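Local coordinates for manganese-binding protein (Chlamydia trachomatis, PDB 6NSI) that binds iron, manganese and nickel ions, with a preference for ferrous iron, and delivers them to the membrane permease of an ABC transporter for import, at residues Ile2-Met7 with Met50-Cys56; Arg83-Lys87 with Ala112-Glu116; Trp104-Trp110 with Tyr266-Phe270; Leu146-Ala150 with Phe270-Arg275. All blocks are in the same frame, centred on the assembly; numbering follows the deposited sequence.

Contact 1: Ile2-Met7 with Met50-Cys56; sequences IYVLSM and MSQLIFC
Strands 3-6 and 54-56 are extended and run in the same direction, their axes approaching to 4.6 Å at 17°; ahead of 54-56, Gln52 (phi/psi -94/-27) breaks the extended run. Register is set by two parallel bridges, Leu5 with Ile54 and Ser6 with Phe55, CA atoms 4.7 and 4.6 Å apart. Four backbone hydrogen bonds join the segments: Gln52 N to Tyr3 O (2.8 Å), Leu5 N to Leu53 O (2.8 Å), Phe55 N to Leu5 O (2.8 Å) and Met7 N to Phe55 O (2.9 Å). Leu5 thus bonds through both N and O to residues flanking Ile54, the signature of a parallel bridge. These are the two central strands of a four-stranded parallel sheet in order 2-1-3-4, with strand 24-27 bonded to the other edge of 3-6. On one face Leu5 CD2 meets Ile54 CG1 at 4.1 Å; on the other, where helix 9-19 covers Ser6 and Phe55, Val4 CG1 lies at the ring edge of Phe55, 3.7 Å from CE1. Met50 (chi1 p, chi2 t) sets SD over the Tyr3 ring face, 4.1 Å from its centroid, a Met-aromatic contact. Water joins Tyr3 N (3.1 Å), Met50 O (2.8 Å) and Gln52 NE2 (2.8 Å).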
loop_
_atom_site.group_PDB
_atom_site.type_symbol
_atom_site.label_atom_id
_atom_site.label_comp_id
_atom_site.label_asym_id
_atom_site.label_seq_id
_atom_site.Cartn_x
_atom_site.Cartn_y
_atom_site.Cartn_z
ATOM N N ILE A 2 -19.860 -17.020 11.641
ATOM C CA ILE A 2 -18.411 -17.066 11.831
ATOM C C ILE A 2 -17.800 -15.724 11.432
ATOM O O ILE A 2 -18.232 -15.098 10.454
ATOM C CB ILE A 2 -17.803 -18.226 11.016
ATOM C CG1 ILE A 2 -18.536 -19.534 11.317
ATOM C CG2 ILE A 2 -16.328 -18.386 11.314
ATOM C CD1 ILE A 2 -19.238 -20.135 10.129
ATOM N N TYR A 3 -16.794 -15.274 12.187
ATOM C CA TYR A 3 -16.173 -13.963 12.004
ATOM C C TYR A 3 -14.684 -14.104 11.727
ATOM O O TYR A 3 -13.983 -14.847 12.426
ATOM C CB TYR A 3 -16.358 -13.075 13.235
ATOM C CG TYR A 3 -17.752 -12.520 13.383
ATOM C CD1 TYR A 3 -18.166 -11.426 12.638
ATOM C CD2 TYR A 3 -18.662 -13.104 14.265
ATOM C CE1 TYR A 3 -19.447 -10.919 12.770
ATOM C CE2 TYR A 3 -19.942 -12.604 14.406
ATOM C CZ TYR A 3 -20.330 -11.511 13.659
ATOM O OH TYR A 3 -21.605 -11.011 13.795
ATOM N N VAL A 4 -14.205 -13.364 10.730
ATOM C CA VAL A 4 -12.783 -13.245 10.436
ATOM C C VAL A 4 -12.426 -11.761 10.428
ATOM O O VAL A 4 -13.164 -10.943 9.865
ATOM C CB VAL A 4 -12.424 -13.917 9.098
ATOM C CG1 VAL A 4 -11.015 -13.510 8.654
ATOM C CG2 VAL A 4 -12.542 -15.424 9.237
ATOM N N LEU A 5 -11.310 -11.413 11.067
ATOM C CA LEU A 5 -10.904 -10.023 11.256
ATOM C C LEU A 5 -9.721 -9.690 10.355
ATOM O O LEU A 5 -8.736 -10.437 10.307
ATOM C CB LEU A 5 -10.536 -9.746 12.719
ATOM C CG LEU A 5 -10.110 -8.303 13.023
ATOM C CD1 LEU A 5 -11.217 -7.335 12.686
ATOM C CD2 LEU A 5 -9.665 -8.084 14.453
ATOM N N SER A 6 -9.825 -8.573 9.641
ATOM C CA SER A 6 -8.710 -8.006 8.898
ATOM C C SER A 6 -8.334 -6.657 9.503
ATOM O O SER A 6 -9.207 -5.872 9.880
ATOM C CB SER A 6 -9.058 -7.830 7.418
ATOM O OG SER A 6 -9.321 -9.073 6.786
ATOM N N MET A 7 -7.030 -6.380 9.576
ATOM C CA MET A 7 -6.591 -5.133 10.201
ATOM C C MET A 7 -7.061 -3.905 9.420
ATOM O O MET A 7 -7.448 -2.895 10.022
ATOM C CB MET A 7 -5.071 -5.130 10.356
ATOM C CG MET A 7 -4.582 -5.889 11.588
ATOM S SD MET A 7 -5.283 -5.236 13.122
ATOM C CE MET A 7 -4.788 -3.518 13.017
ATOM N N MET A 50 -14.082 -12.344 19.237
ATOM C CA MET A 50 -15.073 -13.125 18.500
ATOM C C MET A 50 -14.566 -13.669 17.162
ATOM O O MET A 50 -15.273 -14.469 16.537
ATOM C CB MET A 50 -16.331 -12.284 18.259
ATOM C CG MET A 50 -16.262 -11.401 17.021
ATOM S SD MET A 50 -17.634 -10.228 16.902
ATOM C CE MET A 50 -17.334 -9.208 18.348
ATOM N N SER A 51 -13.375 -13.278 16.709
ATOM C CA SER A 51 -12.896 -13.664 15.390
ATOM C C SER A 51 -12.129 -14.983 15.418
ATOM O O SER A 51 -11.581 -15.395 16.444
ATOM C CB SER A 51 -12.011 -12.563 14.810
ATOM O OG SER A 51 -12.824 -11.519 14.313
ATOM N N GLN A 52 -12.094 -15.650 14.262
ATOM C CA GLN A 52 -11.373 -16.915 14.131
ATOM C C GLN A 52 -9.952 -16.727 13.622
ATOM O O GLN A 52 -9.086 -17.571 13.894
ATOM C CB GLN A 52 -12.110 -17.868 13.182
ATOM C CG GLN A 52 -13.519 -18.259 13.619
ATOM C CD GLN A 52 -13.569 -18.877 15.007
ATOM O OE1 GLN A 52 -12.745 -19.728 15.354
ATOM N NE2 GLN A 52 -14.543 -18.449 15.809
ATOM N N LEU A 53 -9.713 -15.656 12.869
ATOM C CA LEU A 53 -8.422 -15.348 12.275
ATOM C C LEU A 53 -8.282 -13.834 12.265
ATOM O O LEU A 53 -9.270 -13.127 12.042
ATOM C CB LEU A 53 -8.307 -15.895 10.843
ATOM C CG LEU A 53 -8.164 -17.401 10.594
ATOM C CD1 LEU A 53 -8.267 -17.701 9.100
ATOM C CD2 LEU A 53 -6.851 -17.908 11.164
ATOM N N ILE A 54 -7.066 -13.344 12.513
ATOM C CA ILE A 54 -6.749 -11.910 12.477
ATOM C C ILE A 54 -5.648 -11.702 11.449
ATOM O O ILE A 54 -4.497 -12.100 11.676
ATOM C CB ILE A 54 -6.307 -11.377 13.841
ATOM C CG1 ILE A 54 -7.431 -11.536 14.866
ATOM C CG2 ILE A 54 -5.867 -9.919 13.715
ATOM C CD1 ILE A 54 -6.996 -11.237 16.294
ATOM N N PHE A 55 -5.990 -11.058 10.336
ATOM C CA PHE A 55 -5.056 -10.856 9.234
ATOM C C PHE A 55 -4.349 -9.505 9.385
ATOM O O PHE A 55 -4.997 -8.452 9.383
ATOM C CB PHE A 55 -5.798 -10.954 7.899
ATOM C CG PHE A 55 -6.118 -12.368 7.486
ATOM C CD1 PHE A 55 -7.407 -12.868 7.614
ATOM C CD2 PHE A 55 -5.130 -13.195 6.964
ATOM C CE1 PHE A 55 -7.706 -14.172 7.229
ATOM C CE2 PHE A 55 -5.426 -14.504 6.574
ATOM C CZ PHE A 55 -6.711 -14.988 6.711
ATOM N N CYS A 56 -3.021 -9.551 9.536
ATOM C CA CYS A 56 -2.163 -8.388 9.721
ATOM C C CYS A 56 -1.223 -8.216 8.541
ATOM O O CYS A 56 -0.849 -9.188 7.871
ATOM C CB CYS A 56 -1.308 -8.517 10.979
ATOM S SG CYS A 56 -2.276 -8.801 12.445
HETATM O O HOH W 1 -16.332 -16.527 14.975
#

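Contact 2: Arg83-Lys87 with Ala112-Glu116; sequences RLLNK and AAVKE
Leu84, on helix 80-85, supplies the apolar part of this contact with helix 107-124. Its mt rotamer (chi1 -73°, chi2 180°) sets CD2 3.5 Å from Ala112 CB and CD1 3.7 Å from Ala113 CB, the small alanines admitting a CA-CA approach of 6.6 Å between Leu84 and Ala113. Glu116, one turn after Ala112 and bonded to it through N to O at 3.1 Å, folds back with chi1 and chi2 both m. Its CG lies 3.8 Å from Leu84 CD2, and OE2 forms a salt bridge of 2.9 Å with Lys87 NZ. Lys87 follows the helical turn, with phi/psi -128/15, and reaches over with chi1 m and chi2 t. Arg83, its chain extended beyond an m chi1, joins through a water placed 2.6 Å from Arg83 NH1, 2.8 Å from Glu116 OE1 and 3.3 Å from Glu116 O. Leucine-on-alanine packing edged by a salt bridge ties two sheet-flanking helices together, consistent with a member of the solute-binding protein 9 family.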
loop_
_atom_site.group_PDB
_atom_site.type_symbol
_atom_site.label_atom_id
_atom_site.label_comp_id
_atom_site.label_asym_id
_atom_site.label_seq_id
_atom_site.Cartn_x
_atom_site.Cartn_y
_atom_site.Cartn_z
ATOM N N ARG A 83 4.966 -14.044 6.433
ATOM C CA ARG A 83 4.820 -15.252 5.628
ATOM C C ARG A 83 5.396 -15.054 4.230
ATOM O O ARG A 83 6.059 -15.947 3.691
ATOM C CB ARG A 83 3.350 -15.658 5.567
ATOM C CG ARG A 83 2.771 -15.993 6.935
ATOM C CD ARG A 83 1.475 -16.768 6.824
ATOM N NE ARG A 83 0.921 -17.075 8.147
ATOM C CZ ARG A 83 0.018 -18.028 8.386
ATOM N NH1 ARG A 83 -0.445 -18.780 7.396
ATOM N NH2 ARG A 83 -0.427 -18.231 9.620
ATOM N N LEU A 84 5.178 -13.876 3.638
ATOM C CA LEU A 84 5.782 -13.586 2.344
ATOM C C LEU A 84 7.302 -13.522 2.449
ATOM O O LEU A 84 8.017 -13.986 1.551
ATOM C CB LEU A 84 5.214 -12.279 1.796
ATOM C CG LEU A 84 3.781 -12.368 1.289
ATOM C CD1 LEU A 84 3.337 -11.005 0.782
ATOM C CD2 LEU A 84 3.691 -13.414 0.192
ATOM N N LEU A 85 7.817 -12.966 3.546
ATOM C CA LEU A 85 9.261 -12.930 3.739
ATOM C C LEU A 85 9.823 -14.326 3.980
ATOM O O LEU A 85 10.954 -14.614 3.570
ATOM C CB LEU A 85 9.620 -11.993 4.896
ATOM C CG LEU A 85 9.779 -10.505 4.551
ATOM C CD1 LEU A 85 10.324 -9.721 5.740
ATOM C CD2 LEU A 85 10.665 -10.305 3.319
ATOM N N ASN A 86 9.040 -15.208 4.612
ATOM C CA ASN A 86 9.461 -16.580 4.879
ATOM C C ASN A 86 9.744 -17.363 3.597
ATOM O O ASN A 86 10.281 -18.476 3.670
ATOM C CB ASN A 86 8.383 -17.314 5.702
ATOM C CG ASN A 86 8.417 -16.967 7.199
ATOM O OD1 ASN A 86 9.145 -16.070 7.639
ATOM N ND2 ASN A 86 7.615 -17.689 7.985
ATOM N N LYS A 87 9.398 -16.814 2.431
ATOM C CA LYS A 87 9.570 -17.506 1.162
ATOM C C LYS A 87 10.328 -16.668 0.137
ATOM O O LYS A 87 10.318 -17.016 -1.051
ATOM C CB LYS A 87 8.205 -17.917 0.590
ATOM C CG LYS A 87 7.341 -18.722 1.555
ATOM C CD LYS A 87 5.859 -18.560 1.257
ATOM C CE LYS A 87 5.274 -19.822 0.637
ATOM N NZ LYS A 87 3.909 -20.105 1.160
ATOM N N ALA A 112 0.746 -12.315 -4.180
ATOM C CA ALA A 112 1.355 -13.298 -3.289
ATOM C C ALA A 112 0.760 -13.218 -1.885
ATOM O O ALA A 112 0.490 -14.249 -1.258
ATOM C CB ALA A 112 2.868 -13.096 -3.243
ATOM N N ALA A 113 0.550 -11.995 -1.376
ATOM C CA ALA A 113 -0.135 -11.823 -0.097
ATOM C C ALA A 113 -1.504 -12.492 -0.117
ATOM O O ALA A 113 -1.883 -13.197 0.825
ATOM C CB ALA A 113 -0.273 -10.330 0.222
ATOM N N VAL A 114 -2.270 -12.273 -1.186
ATOM C CA VAL A 114 -3.582 -12.900 -1.279
ATOM C C VAL A 114 -3.455 -14.419 -1.324
ATOM O O VAL A 114 -4.302 -15.136 -0.768
ATOM C CB VAL A 114 -4.339 -12.331 -2.490
ATOM C CG1 VAL A 114 -5.584 -13.137 -2.775
ATOM C CG2 VAL A 114 -4.697 -10.865 -2.222
ATOM N N LYS A 115 -2.365 -14.918 -1.903
ATOM C CA LYS A 115 -2.133 -16.380 -1.937
ATOM C C LYS A 115 -2.030 -16.884 -0.501
ATOM O O LYS A 115 -2.570 -17.931 -0.226
ATOM C CB LYS A 115 -0.881 -16.738 -2.737
ATOM C CG LYS A 115 -1.021 -17.992 -3.584
ATOM C CD LYS A 115 0.157 -18.257 -4.473
ATOM C CE LYS A 115 0.540 -17.036 -5.276
ATOM N NZ LYS A 115 -0.467 -16.717 -6.312
ATOM N N GLU A 116 -1.352 -16.138 0.364
ATOM C CA GLU A 116 -1.232 -16.535 1.764
ATOM C C GLU A 116 -2.567 -16.416 2.488
ATOM O O GLU A 116 -2.895 -17.259 3.328
ATOM C CB GLU A 116 -0.172 -15.686 2.463
ATOM C CG GLU A 116 1.203 -15.788 1.837
ATOM C CD GLU A 116 1.755 -17.195 1.891
ATOM O OE1 GLU A 116 1.614 -17.859 2.941
ATOM O OE2 GLU A 116 2.324 -17.638 0.874
HETATM O O HOH W 2 -0.272 -18.574 4.826
#

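Contact 3: Trp104-Trp110 with Tyr266-Phe270; sequences WTDMRVW and YFSTF
Met107 places its CE directly over the Phe270 ring, 3.4 Å from the centroid and 14° off the normal, a close CH-pi contact; chi1 t with chi2 and chi3 both p bends the thioether to this position. Met107 CE also lies 3.9 Å from Tyr266 CE2, so one methyl meets two rings a helical turn apart. Tyr266 and Phe270, both with chi1 t, project from the first turn of helix 266-280, where Phe270 N bonds to Tyr266 O at 3.0 Å. Tyr266 OH donates to Trp104 O at 2.8 Å. The five-membered ring of Trp110 meets the Tyr266 ring obliquely, centroids 4.5 Å apart and planes at 48°. Thr105 O approaches the edge of Phe270, 3.6 Å from CE1. The backbone passes from a 3-10 turn at 104-105 into helix 107-124, with Asp106 as N-cap: OD1 accepts from Val109 N at 3.1 Å and weakly from Arg108 N at 2.9 Å. Trp104 meets His102 and donates through NE1 to Ser259 O, its side chain about 5 Å from Fe(III). Through Trp104 the contact borders the Fe(III) site of His36, His102, His168 and Asp260, beside helix 129-154, probably the long lobe-linking helix of this family.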
loop_
_atom_site.group_PDB
_atom_site.type_symbol
_atom_site.label_atom_id
_atom_site.label_comp_id
_atom_site.label_asym_id
_atom_site.label_seq_id
_atom_site.Cartn_x
_atom_site.Cartn_y
_atom_site.Cartn_z
ATOM N N TRP A 104 1.242 -3.352 -0.551
ATOM C CA TRP A 104 -0.018 -3.478 -1.280
ATOM C C TRP A 104 -0.110 -2.568 -2.501
ATOM O O TRP A 104 -1.120 -2.626 -3.215
ATOM C CB TRP A 104 -1.205 -3.195 -0.351
ATOM C CG TRP A 104 -1.127 -1.813 0.270
ATOM C CD1 TRP A 104 -1.583 -0.638 -0.268
ATOM C CD2 TRP A 104 -0.533 -1.476 1.527
ATOM N NE1 TRP A 104 -1.314 0.419 0.591
ATOM C CE2 TRP A 104 -0.677 -0.071 1.700
ATOM C CE3 TRP A 104 0.092 -2.220 2.534
ATOM C CZ2 TRP A 104 -0.211 0.593 2.835
ATOM C CZ3 TRP A 104 0.553 -1.556 3.662
ATOM C CH2 TRP A 104 0.400 -0.163 3.802
ATOM N N THR A 105 0.888 -1.719 -2.758
ATOM C CA THR A 105 0.912 -0.957 -4.003
ATOM C C THR A 105 1.603 -1.702 -5.133
ATOM O O THR A 105 1.590 -1.218 -6.270
ATOM C CB THR A 105 1.620 0.388 -3.820
ATOM O OG1 THR A 105 3.024 0.163 -3.614
ATOM C CG2 THR A 105 1.025 1.166 -2.615
ATOM N N ASP A 106 2.240 -2.833 -4.840
ATOM C CA ASP A 106 2.848 -3.679 -5.856
ATOM C C ASP A 106 1.904 -4.870 -6.025
ATOM O O ASP A 106 1.822 -5.738 -5.149
ATOM C CB ASP A 106 4.263 -4.078 -5.426
ATOM C CG ASP A 106 4.926 -5.089 -6.376
ATOM O OD1 ASP A 106 4.203 -5.837 -7.072
ATOM O OD2 ASP A 106 6.181 -5.156 -6.398
ATOM N N MET A 107 1.171 -4.889 -7.142
ATOM C CA MET A 107 0.103 -5.866 -7.346
ATOM C C MET A 107 0.627 -7.294 -7.484
ATOM O O MET A 107 -0.121 -8.241 -7.227
ATOM C CB MET A 107 -0.727 -5.465 -8.570
ATOM C CG MET A 107 -1.980 -6.330 -8.822
ATOM S SD MET A 107 -3.252 -6.291 -7.528
ATOM C CE MET A 107 -3.688 -4.552 -7.414
ATOM N N ARG A 108 1.890 -7.482 -7.868
ATOM C CA ARG A 108 2.436 -8.839 -7.851
ATOM C C ARG A 108 2.691 -9.304 -6.424
ATOM O O ARG A 108 2.387 -10.453 -6.069
ATOM C CB ARG A 108 3.721 -8.911 -8.665
ATOM C CG ARG A 108 4.346 -10.301 -8.670
ATOM C CD ARG A 108 5.833 -10.237 -8.976
ATOM N NE ARG A 108 6.621 -9.856 -7.804
ATOM C CZ ARG A 108 6.898 -10.666 -6.785
ATOM N NH1 ARG A 108 6.448 -11.921 -6.787
ATOM N NH2 ARG A 108 7.624 -10.220 -5.762
ATOM N N VAL A 109 3.250 -8.425 -5.589
ATOM C CA VAL A 109 3.480 -8.784 -4.194
ATOM C C VAL A 109 2.147 -9.000 -3.478
ATOM O O VAL A 109 1.966 -9.996 -2.771
ATOM C CB VAL A 109 4.357 -7.711 -3.508
ATOM C CG1 VAL A 109 4.616 -8.052 -2.032
ATOM C CG2 VAL A 109 5.695 -7.556 -4.251
ATOM N N TRP A 110 1.175 -8.099 -3.679
ATOM C CA TRP A 110 -0.107 -8.266 -3.000
ATOM C C TRP A 110 -0.847 -9.503 -3.501
ATOM O O TRP A 110 -1.621 -10.110 -2.752
ATOM C CB TRP A 110 -0.971 -7.015 -3.165
ATOM C CG TRP A 110 -1.952 -6.828 -2.021
ATOM C CD1 TRP A 110 -3.311 -6.703 -2.118
ATOM C CD2 TRP A 110 -1.643 -6.739 -0.616
ATOM N NE1 TRP A 110 -3.869 -6.541 -0.869
ATOM C CE2 TRP A 110 -2.869 -6.551 0.070
ATOM C CE3 TRP A 110 -0.454 -6.785 0.125
ATOM C CZ2 TRP A 110 -2.939 -6.431 1.457
ATOM C CZ3 TRP A 110 -0.531 -6.657 1.516
ATOM C CH2 TRP A 110 -1.762 -6.485 2.158
ATOM N N TYR A 266 -10.307 -1.820 -2.390
ATOM C CA TYR A 266 -8.868 -1.825 -2.641
ATOM C C TYR A 266 -8.563 -1.859 -4.135
ATOM O O TYR A 266 -7.619 -1.204 -4.599
ATOM C CB TYR A 266 -8.204 -3.009 -1.934
ATOM C CG TYR A 266 -6.844 -3.384 -2.508
ATOM C CD1 TYR A 266 -5.703 -2.670 -2.163
ATOM C CD2 TYR A 266 -6.709 -4.450 -3.406
ATOM C CE1 TYR A 266 -4.463 -2.999 -2.684
ATOM C CE2 TYR A 266 -5.464 -4.788 -3.941
ATOM C CZ TYR A 266 -4.343 -4.058 -3.574
ATOM O OH TYR A 266 -3.099 -4.376 -4.101
ATOM N N PHE A 267 -9.356 -2.606 -4.908
ATOM C CA PHE A 267 -9.011 -2.834 -6.308
ATOM C C PHE A 267 -9.241 -1.580 -7.142
ATOM O O PHE A 267 -8.365 -1.170 -7.907
ATOM C CB PHE A 267 -9.803 -4.024 -6.862
ATOM C CG PHE A 267 -9.526 -5.300 -6.130
ATOM C CD1 PHE A 267 -8.392 -6.049 -6.424
ATOM C CD2 PHE A 267 -10.372 -5.731 -5.110
ATOM C CE1 PHE A 267 -8.105 -7.212 -5.734
ATOM C CE2 PHE A 267 -10.091 -6.893 -4.414
ATOM C CZ PHE A 267 -8.954 -7.638 -4.730
ATOM N N SER A 268 -10.411 -0.955 -6.999
ATOM C CA SER A 268 -10.671 0.302 -7.687
ATOM C C SER A 268 -9.692 1.390 -7.252
ATOM O O SER A 268 -9.366 2.283 -8.040
ATOM C CB SER A 268 -12.114 0.746 -7.429
ATOM O OG SER A 268 -13.038 -0.281 -7.778
ATOM N N THR A 269 -9.226 1.335 -6.003
ATOM C CA THR A 269 -8.266 2.320 -5.508
ATOM C C THR A 269 -6.923 2.180 -6.220
ATOM O O THR A 269 -6.332 3.180 -6.652
ATOM C CB THR A 269 -8.086 2.167 -3.996
ATOM O OG1 THR A 269 -9.337 2.407 -3.341
ATOM C CG2 THR A 269 -7.061 3.184 -3.498
ATOM N N PHE A 270 -6.431 0.944 -6.350
ATOM C CA PHE A 270 -5.230 0.682 -7.139
ATOM C C PHE A 270 -5.389 1.220 -8.558
ATOM O O PHE A 270 -4.500 1.904 -9.087
ATOM C CB PHE A 270 -4.937 -0.823 -7.144
ATOM C CG PHE A 270 -3.758 -1.216 -8.004
ATOM C CD1 PHE A 270 -2.465 -1.153 -7.500
ATOM C CD2 PHE A 270 -3.951 -1.673 -9.314
ATOM C CE1 PHE A 270 -1.381 -1.520 -8.281
ATOM C CE2 PHE A 270 -2.868 -2.052 -10.110
ATOM C CZ PHE A 270 -1.581 -1.974 -9.593
#

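Contact 4: Leu146-Ala150 with Phe270-Arg275; sequences LDRWA and FQHNVR
Helix 146-150 belongs to the long helix 129-154, probably the one linking the two lobes, as in relatives of this family, and runs nearly parallel to 270-275, part of helix 266-280: their axes are 11.0 Å apart at 10°. Phe270, Trp149 and Leu146 fill most of this separation, with no hydrogen bond between the segments. The Phe270 ring (chi1 t) projects into a hollow lined by Leu146 and Ala150, CD2 lying 3.8 Å from Leu146 CG and CZ 3.6 Å from Ala150 CB. The small Ala150 also receives Val274, CB to CG2 at 3.9 Å, and here the backbones come nearest, CA to CA 6.3 Å. In return Trp149 (chi1 t, chi2 79°) pushes its six-membered ring against 270-275. Trp149 CH2 reaches Gln271 O at 3.7 Å and Val274 CG1 at 3.7 Å, while its NE1 bonds to Leu286 O. Leu146 CD1 packs 3.7 Å from Gln271 CG. At the exposed margin the Arg275 guanidinium presents a face to Trp149, with Arg275 CZ 4.0 Å from Trp149 CZ2.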
loop_
_atom_site.group_PDB
_atom_site.type_symbol
_atom_site.label_atom_id
_atom_site.label_comp_id
_atom_site.label_asym_id
_atom_site.label_seq_id
_atom_site.Cartn_x
_atom_site.Cartn_y
_atom_site.Cartn_z
ATOM N N LEU A 146 -4.739 -7.158 -13.605
ATOM C CA LEU A 146 -4.557 -5.818 -13.057
ATOM C C LEU A 146 -3.088 -5.398 -13.069
ATOM O O LEU A 146 -2.758 -4.263 -13.434
ATOM C CB LEU A 146 -5.110 -5.798 -11.636
ATOM C CG LEU A 146 -5.751 -4.564 -11.023
ATOM C CD1 LEU A 146 -6.403 -3.697 -12.080
ATOM C CD2 LEU A 146 -6.765 -5.023 -9.956
ATOM N N ASP A 147 -2.191 -6.312 -12.686
ATOM C CA ASP A 147 -0.764 -6.001 -12.642
ATOM C C ASP A 147 -0.202 -5.737 -14.039
ATOM O O ASP A 147 0.559 -4.781 -14.238
ATOM C CB ASP A 147 -0.015 -7.144 -11.946
ATOM C CG ASP A 147 1.477 -6.918 -11.900
ATOM O OD1 ASP A 147 1.922 -5.962 -11.217
ATOM O OD2 ASP A 147 2.204 -7.681 -12.565
ATOM N N ARG A 148 -0.557 -6.582 -15.015
ATOM C CA ARG A 148 -0.140 -6.345 -16.394
ATOM C C ARG A 148 -0.656 -5.005 -16.895
ATOM O O ARG A 148 0.079 -4.253 -17.550
ATOM C CB ARG A 148 -0.647 -7.473 -17.309
ATOM C CG ARG A 148 0.153 -8.768 -17.250
ATOM C CD ARG A 148 -0.213 -9.736 -18.396
ATOM N NE ARG A 148 -1.631 -10.098 -18.404
ATOM C CZ ARG A 148 -2.179 -11.041 -17.634
ATOM N NH1 ARG A 148 -1.435 -11.728 -16.771
ATOM N NH2 ARG A 148 -3.483 -11.290 -17.718
ATOM N N TRP A 149 -1.935 -4.710 -16.628
ATOM C CA TRP A 149 -2.521 -3.437 -17.036
ATOM C C TRP A 149 -1.763 -2.255 -16.438
ATOM O O TRP A 149 -1.502 -1.261 -17.127
ATOM C CB TRP A 149 -3.994 -3.380 -16.623
ATOM C CG TRP A 149 -4.576 -1.994 -16.735
ATOM C CD1 TRP A 149 -5.009 -1.372 -17.876
ATOM C CD2 TRP A 149 -4.767 -1.052 -15.670
ATOM N NE1 TRP A 149 -5.473 -0.111 -17.584
ATOM C CE2 TRP A 149 -5.332 0.113 -16.238
ATOM C CE3 TRP A 149 -4.522 -1.086 -14.290
ATOM C CZ2 TRP A 149 -5.651 1.248 -15.473
ATOM C CZ3 TRP A 149 -4.848 0.031 -13.525
ATOM C CH2 TRP A 149 -5.408 1.187 -14.121
ATOM N N ALA A 150 -1.414 -2.342 -15.152
ATOM C CA ALA A 150 -0.681 -1.253 -14.499
ATOM C C ALA A 150 0.692 -1.067 -15.132
ATOM O O ALA A 150 1.086 0.054 -15.483
ATOM C CB ALA A 150 -0.550 -1.533 -12.998
ATOM N N PHE A 270 -6.431 0.944 -6.350
ATOM C CA PHE A 270 -5.230 0.682 -7.139
ATOM C C PHE A 270 -5.389 1.220 -8.558
ATOM O O PHE A 270 -4.500 1.904 -9.087
ATOM C CB PHE A 270 -4.937 -0.823 -7.144
ATOM C CG PHE A 270 -3.758 -1.216 -8.004
ATOM C CD1 PHE A 270 -2.465 -1.153 -7.500
ATOM C CD2 PHE A 270 -3.951 -1.673 -9.314
ATOM C CE1 PHE A 270 -1.381 -1.520 -8.281
ATOM C CE2 PHE A 270 -2.868 -2.052 -10.110
ATOM C CZ PHE A 270 -1.581 -1.974 -9.593
ATOM N N GLN A 271 -6.537 0.940 -9.185
ATOM C CA GLN A 271 -6.787 1.460 -10.527
ATOM C C GLN A 271 -6.729 2.985 -10.542
ATOM O O GLN A 271 -6.066 3.581 -11.403
ATOM C CB GLN A 271 -8.137 0.970 -11.045
ATOM C CG GLN A 271 -8.207 -0.544 -11.220
ATOM C CD GLN A 271 -9.569 -1.029 -11.710
ATOM O OE1 GLN A 271 -10.608 -0.724 -11.116
ATOM N NE2 GLN A 271 -9.566 -1.794 -12.801
ATOM N N HIS A 272 -7.416 3.635 -9.591
ATOM C CA HIS A 272 -7.411 5.095 -9.538
ATOM C C HIS A 272 -5.994 5.643 -9.388
ATOM O O HIS A 272 -5.630 6.636 -10.038
ATOM C CB HIS A 272 -8.286 5.600 -8.385
ATOM C CG HIS A 272 -8.068 7.050 -8.066
ATOM N ND1 HIS A 272 -8.888 8.051 -8.547
ATOM C CD2 HIS A 272 -7.103 7.668 -7.338
ATOM C CE1 HIS A 272 -8.445 9.221 -8.117
ATOM N NE2 HIS A 272 -7.359 9.016 -7.389
ATOM N N ASN A 273 -5.189 5.026 -8.510
ATOM C CA ASN A 273 -3.816 5.481 -8.316
ATOM C C ASN A 273 -3.025 5.380 -9.613
ATOM O O ASN A 273 -2.272 6.294 -9.964
ATOM C CB ASN A 273 -3.136 4.661 -7.223
ATOM C CG ASN A 273 -3.506 5.126 -5.816
ATOM O OD1 ASN A 273 -4.055 6.217 -5.620
ATOM N ND2 ASN A 273 -3.188 4.305 -4.833
ATOM N N VAL A 274 -3.183 4.265 -10.334
ATOM C CA VAL A 274 -2.428 4.080 -11.571
ATOM C C VAL A 274 -2.885 5.078 -12.628
ATOM O O VAL A 274 -2.060 5.676 -13.327
ATOM C CB VAL A 274 -2.555 2.621 -12.057
ATOM C CG1 VAL A 274 -2.018 2.479 -13.488
ATOM C CG2 VAL A 274 -1.803 1.686 -11.104
ATOM N N ARG A 275 -4.201 5.270 -12.763
ATOM C CA ARG A 275 -4.726 6.254 -13.708
ATOM C C ARG A 275 -4.200 7.648 -13.389
ATOM O O ARG A 275 -3.710 8.355 -14.273
ATOM C CB ARG A 275 -6.257 6.253 -13.674
ATOM C CG ARG A 275 -6.902 5.099 -14.425
ATOM C CD ARG A 275 -8.444 5.100 -14.298
ATOM N NE ARG A 275 -8.957 3.736 -14.167
ATOM C CZ ARG A 275 -9.291 2.962 -15.199
ATOM N NH1 ARG A 275 -9.180 3.430 -16.443
ATOM N NH2 ARG A 275 -9.740 1.720 -14.996
#

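In the fold
Along the chain contact 1 closes before the others open; contact 2 crosses contact 3, which in turn crosses contact 4. Contact 1 lies within the four-stranded parallel sheet, its centre 18 Å from that of contact 2 and 28 Å from that of contact 4. Contacts 2 and 3 share helix 107-124, their centres 14 Å apart, and touch where Leu84 CD1 packs 3.9 Å from Val109 O. Contacts 3 and 4, with centres about 8 Å apart, share Phe270 and helix 266-280; Met107 CE lies 4.0 Å from Leu146 CD2. Contacts 2 to 4 thus form a path from beside the sheet, past the iron site, to helix 129-154, consistent with two lobes joined by a helix.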